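Local coordinates for peptidoglycan recognition protein-LC isoform LCx (Drosophila melanogaster, PDB 2F2L) that binds a disaccharide-tetrapeptide fragment of bacterial peptidoglycan in its pocket and pairs with a second protein chain, probably to trigger innate immune signalling, at residues B[103-108]-B[151-156]; B[7-12]-B[47-52]. All blocks are in the same frame, centred on the assembly; numbering follows the deposited sequence.

Interaction 1 of 2, residues B[103-108]-B[151-156]; sequences GTFTTR and EELYKI
The Phe105 ring meets Leu153 obliquely, its CD2 lying 4.1 Å from CD2 of Leu153. Arg108 O sits at the ring's edge, in its plane. Phe105 and Leu153 come closest at their bases, CB to CB 3.7 Å. Phe105 CG is anti to the carbonyl carbon (chi1 -55°), and the ring leads away from the helix, reaching Gln114 of helix 112-127.

One hydrogen bond joins the backbones. Glu152 N donates to Phe105 O at 3.0 Å, and the hydrogen bond is bent (137° at the hydrogen), although the nitrogen lies nearly along the C=O axis. This carbonyl faces the first turn of helix 151-157, where the helix dipole would favour a partial negative charge. Glu152 lies against the loop through its aliphatic part: CG is 3.5 Å from Thr107 C, and CB is 3.6 Å from Arg108 O. Its OE2 forms a salt bridge with Lys155 NZ, the hydrogen bond within it weak. Glu151 CB lies 3.5 Å from Thr106 O, while its carboxylate forms a salt bridge with Arg141. The side chain of Thr106 is about 4 Å from the bound muropeptide. The contact thus joins the C-terminal helix of this amidase-like recognition fold to a loop beside the ligand.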
loop_
_atom_site.group_PDB
_atom_site.type_symbol
_atom_site.label_atom_id
_atom_site.label_comp_id
_atom_site.label_asym_id
_atom_site.label_seq_id
_atom_site.Cartn_x
_atom_site.Cartn_y
_atom_site.Cartn_z
ATOM N N GLY B 103 -7.035 -8.250 -0.669
ATOM C CA GLY B 103 -7.913 -7.159 -1.035
ATOM C C GLY B 103 -8.079 -6.145 0.067
ATOM O O GLY B 103 -7.362 -6.165 1.063
ATOM N N THR B 104 -9.045 -5.255 -0.142
ATOM C CA THR B 104 -9.402 -4.205 0.791
ATOM C C THR B 104 -10.904 -4.275 1.035
ATOM O O THR B 104 -11.689 -4.038 0.097
ATOM C CB THR B 104 -9.035 -2.800 0.222
ATOM O OG1 THR B 104 -7.632 -2.744 -0.060
ATOM C CG2 THR B 104 -9.384 -1.691 1.213
ATOM N N PHE B 105 -11.311 -4.547 2.288
ATOM C CA PHE B 105 -12.727 -4.827 2.608
ATOM C C PHE B 105 -13.342 -3.821 3.559
ATOM O O PHE B 105 -14.171 -4.153 4.415
ATOM C CB PHE B 105 -12.868 -6.289 3.066
ATOM C CG PHE B 105 -12.314 -7.214 2.073
ATOM C CD1 PHE B 105 -13.011 -7.458 0.891
ATOM C CD2 PHE B 105 -11.028 -7.699 2.206
ATOM C CE1 PHE B 105 -12.472 -8.251 -0.091
ATOM C CE2 PHE B 105 -10.487 -8.493 1.229
ATOM C CZ PHE B 105 -11.197 -8.772 0.083
ATOM N N THR B 106 -12.965 -2.563 3.354
ATOM C CA THR B 106 -13.460 -1.462 4.155
ATOM C C THR B 106 -14.905 -1.126 3.795
ATOM O O THR B 106 -15.698 -0.846 4.677
ATOM C CB THR B 106 -12.603 -0.205 3.973
ATOM O OG1 THR B 106 -12.489 0.082 2.576
ATOM C CG2 THR B 106 -11.209 -0.417 4.547
ATOM N N THR B 107 -15.250 -1.104 2.514
ATOM C CA THR B 107 -16.645 -0.844 2.153
ATOM C C THR B 107 -17.259 -1.896 1.215
ATOM O O THR B 107 -18.424 -1.773 0.833
ATOM C CB THR B 107 -16.808 0.523 1.483
ATOM O OG1 THR B 107 -16.067 0.516 0.268
ATOM C CG2 THR B 107 -16.336 1.673 2.400
ATOM N N ARG B 108 -16.472 -2.903 0.860
ATOM C CA ARG B 108 -16.873 -3.962 -0.053
ATOM C C ARG B 108 -16.695 -5.298 0.673
ATOM O O ARG B 108 -15.711 -5.484 1.368
ATOM C CB ARG B 108 -15.959 -3.890 -1.278
ATOM C CG ARG B 108 -16.234 -4.881 -2.391
ATOM C CD ARG B 108 -15.437 -4.485 -3.660
ATOM N NE ARG B 108 -15.385 -5.576 -4.631
ATOM C CZ ARG B 108 -14.805 -5.495 -5.825
ATOM N NH1 ARG B 108 -14.221 -4.365 -6.217
ATOM N NH2 ARG B 108 -14.818 -6.551 -6.632
ATOM N N GLU B 151 -13.981 -3.008 7.631
ATOM C CA GLU B 151 -15.284 -2.993 8.286
ATOM C C GLU B 151 -16.240 -4.101 7.796
ATOM O O GLU B 151 -16.875 -4.776 8.621
ATOM C CB GLU B 151 -15.913 -1.614 8.106
ATOM C CG GLU B 151 -17.260 -1.415 8.795
ATOM C CD GLU B 151 -17.172 -1.474 10.306
ATOM O OE1 GLU B 151 -16.088 -1.205 10.853
ATOM O OE2 GLU B 151 -18.199 -1.761 10.950
ATOM N N GLU B 152 -16.350 -4.275 6.472
ATOM C CA GLU B 152 -17.311 -5.228 5.891
ATOM C C GLU B 152 -16.889 -6.657 6.158
ATOM O O GLU B 152 -17.736 -7.514 6.377
ATOM C CB GLU B 152 -17.527 -5.007 4.385
ATOM C CG GLU B 152 -18.278 -3.741 4.039
ATOM C CD GLU B 152 -19.638 -3.642 4.746
ATOM O OE1 GLU B 152 -20.427 -4.612 4.698
ATOM O OE2 GLU B 152 -19.922 -2.584 5.354
ATOM N N LEU B 153 -15.584 -6.920 6.131
ATOM C CA LEU B 153 -15.098 -8.252 6.474
ATOM C C LEU B 153 -15.233 -8.497 7.983
ATOM O O LEU B 153 -15.656 -9.575 8.417
ATOM C CB LEU B 153 -13.662 -8.444 6.001
ATOM C CG LEU B 153 -12.970 -9.752 6.370
ATOM C CD1 LEU B 153 -13.848 -10.946 6.158
ATOM C CD2 LEU B 153 -11.676 -9.875 5.565
ATOM N N TYR B 154 -14.911 -7.490 8.783
ATOM C CA TYR B 154 -15.055 -7.613 10.236
ATOM C C TYR B 154 -16.493 -7.876 10.652
ATOM O O TYR B 154 -16.744 -8.711 11.520
ATOM C CB TYR B 154 -14.547 -6.370 10.951
ATOM C CG TYR B 154 -14.499 -6.509 12.450
ATOM C CD1 TYR B 154 -13.649 -7.412 13.051
ATOM C CD2 TYR B 154 -15.290 -5.715 13.270
ATOM C CE1 TYR B 154 -13.587 -7.532 14.439
ATOM C CE2 TYR B 154 -15.232 -5.819 14.646
ATOM C CZ TYR B 154 -14.382 -6.730 15.223
ATOM O OH TYR B 154 -14.323 -6.834 16.586
ATOM N N LYS B 155 -17.441 -7.163 10.057
ATOM C CA LYS B 155 -18.848 -7.391 10.383
ATOM C C LYS B 155 -19.258 -8.847 10.087
ATOM O O LYS B 155 -20.072 -9.419 10.808
ATOM C CB LYS B 155 -19.767 -6.406 9.655
ATOM C CG LYS B 155 -19.762 -5.022 10.248
ATOM C CD LYS B 155 -20.940 -4.177 9.751
ATOM C CE LYS B 155 -20.723 -3.615 8.366
ATOM N NZ LYS B 155 -21.815 -2.665 7.983
ATOM N N ILE B 156 -18.675 -9.439 9.046
ATOM C CA ILE B 156 -18.977 -10.831 8.698
ATOM C C ILE B 156 -18.400 -11.814 9.736
ATOM O O ILE B 156 -19.120 -12.662 10.259
ATOM C CB ILE B 156 -18.506 -11.163 7.257
ATOM C CG1 ILE B 156 -19.390 -10.414 6.243
ATOM C CG2 ILE B 156 -18.567 -12.658 6.989
ATOM C CD1 ILE B 156 -18.886 -10.475 4.821
#

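Interaction 2 of 2, residues B[7-12]-B[47-52]; sequences AEWGGR and RVNVVQ
Gln52 OE1 accepts a hydrogen bond from Arg12 N at 2.8 Å, close to straight (166°). The same amide donates from Gln52 NE2 to Arg12 O at 2.9 Å. One side-chain amide therefore satisfies both backbone polar groups of Arg12, and these two bonds fix the rotation of the Gln52 amide. Gln52 CG is anti to the backbone N (chi1 -179°) and the chain is extended beyond it, which carries the buried amide from helix 41-58 to the loop. Gly11 CA lies 3.4 Å from Gln52 OE1.

The loop belongs to the N-terminal segment, which here packs against the long helix 41-58 of the amidase-like core. This is consistent with the N-terminal extension that peptidoglycan recognition proteins add to that core.

Trp9 lays one face of its indole on Val48. CG1 of Val48 stands 3.4 Å from the centroid of the Trp9 six-membered ring, 8° off the normal, in a CH-pi contact. The two side chains cross at about a right angle. The Asn49 amide sits at the indole's edge, the planes strongly inclined to each other. Trp9 NE1 donates to Glu78 O. Arg12 passes the helix near Ser53 and Met56, and its NH2 forms a salt bridge with Asp57.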
loop_
_atom_site.group_PDB
_atom_site.type_symbol
_atom_site.label_atom_id
_atom_site.label_comp_id
_atom_site.label_asym_id
_atom_site.label_seq_id
_atom_site.Cartn_x
_atom_site.Cartn_y
_atom_site.Cartn_z
ATOM N N ALA B 7 6.303 -22.165 -3.285
ATOM C CA ALA B 7 6.931 -22.438 -4.567
ATOM C C ALA B 7 5.920 -22.454 -5.712
ATOM O O ALA B 7 6.242 -22.065 -6.837
ATOM C CB ALA B 7 7.686 -23.762 -4.511
ATOM N N GLU B 8 4.702 -22.910 -5.426
ATOM C CA GLU B 8 3.670 -23.016 -6.450
ATOM C C GLU B 8 3.121 -21.657 -6.887
ATOM O O GLU B 8 2.676 -21.530 -8.028
ATOM C CB GLU B 8 2.558 -23.970 -6.007
ATOM C CG GLU B 8 3.005 -25.432 -6.057
ATOM C CD GLU B 8 2.129 -26.384 -5.253
ATOM O OE1 GLU B 8 2.400 -27.605 -5.295
ATOM O OE2 GLU B 8 1.182 -25.934 -4.575
ATOM N N TRP B 9 3.146 -20.653 -6.003
ATOM C CA TRP B 9 2.814 -19.288 -6.434
ATOM C C TRP B 9 4.050 -18.445 -6.793
ATOM O O TRP B 9 3.955 -17.243 -7.046
ATOM C CB TRP B 9 1.875 -18.556 -5.452
ATOM C CG TRP B 9 2.231 -18.487 -4.008
ATOM C CD1 TRP B 9 1.724 -19.266 -3.011
ATOM C CD2 TRP B 9 3.067 -17.511 -3.365
ATOM N NE1 TRP B 9 2.216 -18.866 -1.797
ATOM C CE2 TRP B 9 3.055 -17.798 -1.989
ATOM C CE3 TRP B 9 3.850 -16.444 -3.824
ATOM C CZ2 TRP B 9 3.788 -17.050 -1.067
ATOM C CZ3 TRP B 9 4.575 -15.704 -2.910
ATOM C CH2 TRP B 9 4.549 -16.012 -1.552
ATOM N N GLY B 10 5.203 -19.087 -6.870
ATOM C CA GLY B 10 6.410 -18.413 -7.334
ATOM C C GLY B 10 7.120 -17.564 -6.298
ATOM O O GLY B 10 7.911 -16.700 -6.656
ATOM N N GLY B 11 6.874 -17.829 -5.017
ATOM C CA GLY B 11 7.465 -17.038 -3.937
ATOM C C GLY B 11 8.841 -17.518 -3.499
ATOM O O GLY B 11 9.284 -18.609 -3.864
ATOM N N ARG B 12 9.502 -16.696 -2.695
ATOM C CA ARG B 12 10.824 -17.009 -2.146
ATOM C C ARG B 12 10.737 -17.786 -0.854
ATOM O O ARG B 12 9.762 -17.655 -0.129
ATOM C CB ARG B 12 11.545 -15.725 -1.785
ATOM C CG ARG B 12 11.853 -14.840 -2.925
ATOM C CD ARG B 12 12.649 -13.660 -2.401
ATOM N NE ARG B 12 11.835 -12.470 -2.358
ATOM C CZ ARG B 12 12.163 -11.341 -1.743
ATOM N NH1 ARG B 12 13.286 -11.232 -1.038
ATOM N NH2 ARG B 12 11.322 -10.325 -1.814
ATOM N N ARG B 47 -0.368 -10.649 -6.705
ATOM C CA ARG B 47 -0.636 -9.886 -5.472
ATOM C C ARG B 47 0.154 -10.380 -4.291
ATOM O O ARG B 47 0.578 -9.584 -3.459
ATOM C CB ARG B 47 -2.133 -9.911 -5.095
ATOM C CG ARG B 47 -3.055 -9.369 -6.161
ATOM C CD ARG B 47 -3.149 -7.873 -6.168
ATOM N NE ARG B 47 -4.213 -7.459 -7.065
ATOM C CZ ARG B 47 -4.059 -7.154 -8.350
ATOM N NH1 ARG B 47 -2.865 -7.166 -8.910
ATOM N NH2 ARG B 47 -5.114 -6.814 -9.079
ATOM N N VAL B 48 0.330 -11.698 -4.199
ATOM C CA VAL B 48 0.997 -12.301 -3.053
ATOM C C VAL B 48 2.511 -12.114 -3.141
ATOM O O VAL B 48 3.174 -11.923 -2.122
ATOM C CB VAL B 48 0.654 -13.798 -2.909
ATOM C CG1 VAL B 48 1.424 -14.409 -1.750
ATOM C CG2 VAL B 48 -0.858 -13.986 -2.709
ATOM N N ASN B 49 3.045 -12.179 -4.357
ATOM C CA ASN B 49 4.448 -11.816 -4.576
ATOM C C ASN B 49 4.786 -10.392 -4.123
ATOM O O ASN B 49 5.812 -10.176 -3.487
ATOM C CB ASN B 49 4.847 -12.042 -6.037
ATOM C CG ASN B 49 5.169 -13.504 -6.317
ATOM O OD1 ASN B 49 4.460 -14.191 -7.062
ATOM N ND2 ASN B 49 6.220 -13.997 -5.683
ATOM N N VAL B 50 3.931 -9.431 -4.456
ATOM C CA VAL B 50 4.143 -8.046 -4.041
ATOM C C VAL B 50 4.081 -7.940 -2.520
ATOM O O VAL B 50 4.913 -7.276 -1.920
ATOM C CB VAL B 50 3.144 -7.068 -4.711
ATOM C CG1 VAL B 50 3.357 -5.656 -4.204
ATOM C CG2 VAL B 50 3.324 -7.085 -6.229
ATOM N N VAL B 51 3.103 -8.598 -1.899
ATOM C CA VAL B 51 3.024 -8.655 -0.437
ATOM C C VAL B 51 4.313 -9.224 0.165
ATOM O O VAL B 51 4.828 -8.664 1.140
ATOM C CB VAL B 51 1.789 -9.453 0.074
ATOM C CG1 VAL B 51 1.870 -9.701 1.609
ATOM C CG2 VAL B 51 0.476 -8.716 -0.276
ATOM N N GLN B 52 4.843 -10.307 -0.416
ATOM C CA GLN B 52 6.078 -10.921 0.109
ATOM C C GLN B 52 7.267 -9.957 0.044
ATOM O O GLN B 52 8.052 -9.851 0.995
ATOM C CB GLN B 52 6.421 -12.233 -0.605
ATOM C CG GLN B 52 7.697 -12.877 -0.033
ATOM C CD GLN B 52 7.983 -14.247 -0.574
ATOM O OE1 GLN B 52 7.999 -14.453 -1.790
ATOM N NE2 GLN B 52 8.280 -15.191 0.323
#

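Interaction 2 closes before interaction 1 opens along the chain. Their centres lie about 23 Å apart and their nearest atoms about 7 Å apart, so they do not touch. Each joins a loop to a helix: 7-12 to helix 41-58 in interaction 2, and 103-108 to helix 151-157 in interaction 1. The mixed sheet relates them, since loop 103-108 follows its strand 97-101 and loop 7-12 follows its edge strand 3-4. Ile102, just after that inner strand, also touches Val48. Interaction 1 borders the ligand through Thr106. Interaction 2 uses the face of helix 41-58 that carries Val48 and Gln52, while Val51 on the same helix touches the muropeptide and the other chain.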